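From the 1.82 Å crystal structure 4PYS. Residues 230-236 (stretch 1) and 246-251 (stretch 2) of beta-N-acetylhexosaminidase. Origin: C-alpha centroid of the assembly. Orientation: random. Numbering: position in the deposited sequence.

Stretch 1, residues 230-236: AEAALNA
Stretch 2, residues 246-251: AVKVPQ

Residues 231-236 form a helix, against which residues 247-250 of the second stretch pack as an extended segment without regular secondary structure. The two run in opposite directions: the CA atoms of Glu 231 and Val 249 lie 5.8 Å apart, and one helical turn later those of Asn 235 and Val 247 lie 6.1 Å apart. The contact is small, burying 271 Å² in total.

Ala 230 precedes the helix with phi/psi of -110/-5° and does not reach the second stretch, but its O accepts the first helical hydrogen bond, from Leu 234 N at 2.7 Å. Glu 231 opens the helix at -47/-46° and directs its CA-to-CB bond toward the extended segment. In its side chain (chi1 -70°, m; chi2 95°, between wells; chi3 -19°) CG makes the closest approach: Glu 231 CG lies 3.8 Å from Pro 250 CD and 4.1 Å from Lys 248 O, with Glu 231 OE2 3.9 Å from Pro 250 CG. The proline ring, C-gamma endo, lies against both CG and the carboxylate end of Glu 231. The backbone of Glu 231 is also close to Val 249, with Glu 231 O 4.3 Å from Val 249 CG2.

The CA-to-CB bond of Ala 232 points away, and Ala 233 is out of reach; both are buried and helical, near -65/-40°. The CA-to-CB bond of Leu 234 (-71/-27°; chi1 -73°, m; chi2 178°, t) points toward the segment, and Leu 234 CB makes an apolar contact with Val 247 CB at 4.4 Å. The CA-to-CB bond of Val 247, at -144/117°, also points toward the helix, but its CG1 and CG2 are not modelled, so the full extent of this packing cannot be described.

Asn 235 supplies the polar link. Its CA-to-CB bond points sideways, yet chi1 of -102°, between wells, and chi2 of -99° bring the amide closer to the other chain segment. Asn 235 ND2 donates to Val 247 O at 2.7 Å, with an N-H...O angle of 135°, a short but bent hydrogen bond. Asn 235 ND2 also donates, almost linearly at 170°, to Glu 231 O at 3.2 Å. Glu 231 O also accepts the helical bond from Asn 235 N at 3.0 Å, so the amide joins the extended backbone to the preceding helical turn. Val 249 (-99/122°; chi1 178°, t) places CG2 only 3.2 Å from Asn 235 ND2, a tight approach of methyl to amide.

Ala 236 continues the helix at -70/-48°, its N bonding Ala 232 O at 3.3 Å, and is out of reach. The CA-to-CB bond of Lys 248 (-65/142°; CG, CD, CE and NZ not modelled) points away from the helix, and Pro 250 (-80/118°) continues the extended path.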

# COMPACT_ATOMS: atom_id res chain seq x y z
N ALA A 230 2.16 -7.68 20.06
CA ALA A 230 3.51 -7.57 20.60
C ALA A 230 4.11 -8.91 21.02
O ALA A 230 5.27 -8.97 21.42
CB ALA A 230 3.52 -6.61 21.77
N GLU A 231 3.31 -9.97 20.95
CA GLU A 231 3.72 -11.29 21.45
C GLU A 231 5.12 -11.73 21.00
O GLU A 231 5.92 -12.20 21.82
CB GLU A 231 2.68 -12.36 21.08
CG GLU A 231 1.35 -12.26 21.84
CD GLU A 231 0.28 -11.48 21.08
OE1 GLU A 231 0.63 -10.72 20.16
OE2 GLU A 231 -0.91 -11.64 21.41
N ALA A 232 5.42 -11.56 19.72
CA ALA A 232 6.73 -11.93 19.18
C ALA A 232 7.83 -11.06 19.77
O ALA A 232 8.92 -11.53 20.07
CB ALA A 232 6.72 -11.82 17.66
N ALA A 233 7.54 -9.77 19.91
CA ALA A 233 8.48 -8.83 20.52
C ALA A 233 8.69 -9.16 21.99
O ALA A 233 9.80 -9.02 22.51
CB ALA A 233 7.98 -7.40 20.37
N LEU A 234 7.63 -9.59 22.66
CA LEU A 234 7.71 -9.94 24.07
C LEU A 234 8.51 -11.22 24.29
O LEU A 234 9.10 -11.41 25.36
CB LEU A 234 6.32 -10.06 24.69
CG LEU A 234 5.60 -8.73 24.91
CD1 LEU A 234 4.20 -8.94 25.46
CD2 LEU A 234 6.41 -7.84 25.84
N ASN A 235 8.51 -12.09 23.29
CA ASN A 235 9.36 -13.29 23.33
C ASN A 235 10.82 -12.90 23.27
O ASN A 235 11.67 -13.52 23.91
CB ASN A 235 9.03 -14.20 22.15
CG ASN A 235 8.19 -15.37 22.55
OD1 ASN A 235 8.69 -16.48 22.76
ND2 ASN A 235 6.89 -15.14 22.70
N ALA A 236 11.10 -11.85 22.50
CA ALA A 236 12.44 -11.32 22.38
C ALA A 236 12.85 -10.63 23.69
O ALA A 236 13.93 -10.88 24.21
CB ALA A 236 12.50 -10.35 21.22
N ALA A 246 7.44 -15.02 30.61
CA ALA A 246 7.39 -15.62 29.28
C ALA A 246 5.99 -15.51 28.67
O ALA A 246 5.00 -15.34 29.39
CB ALA A 246 7.84 -17.07 29.32
N VAL A 247 5.90 -15.61 27.35
CA VAL A 247 4.65 -15.34 26.65
C VAL A 247 4.44 -16.25 25.44
O VAL A 247 5.21 -16.22 24.48
CB VAL A 247 4.59 -13.88 26.16
N LYS A 248 3.38 -17.06 25.48
CA LYS A 248 3.03 -17.93 24.35
C LYS A 248 2.63 -17.11 23.12
O LYS A 248 1.98 -16.07 23.24
CB LYS A 248 1.90 -18.88 24.74
N VAL A 249 3.04 -17.58 21.94
CA VAL A 249 2.69 -16.92 20.69
C VAL A 249 1.50 -17.63 20.03
O VAL A 249 1.57 -18.82 19.74
CB VAL A 249 3.88 -16.88 19.71
CG1 VAL A 249 3.47 -16.24 18.39
CG2 VAL A 249 5.04 -16.11 20.31
N PRO A 250 0.41 -16.88 19.78
CA PRO A 250 -0.84 -17.41 19.23
C PRO A 250 -0.80 -17.60 17.71
O PRO A 250 -0.63 -16.63 16.98
CB PRO A 250 -1.86 -16.33 19.60
CG PRO A 250 -1.06 -15.06 19.63
CD PRO A 250 0.31 -15.44 20.11
N GLN A 251 -0.96 -18.84 17.25
CA GLN A 251 -0.93 -19.13 15.82
C GLN A 251 -2.26 -18.78 15.16
O GLN A 251 -3.16 -18.21 15.79
CB GLN A 251 -0.58 -20.60 15.56
CG GLN A 251 0.55 -21.16 16.42
CD GLN A 251 1.94 -20.76 15.96
OE1 GLN A 251 2.39 -21.15 14.87
NE2 GLN A 251 2.64 -19.99 16.78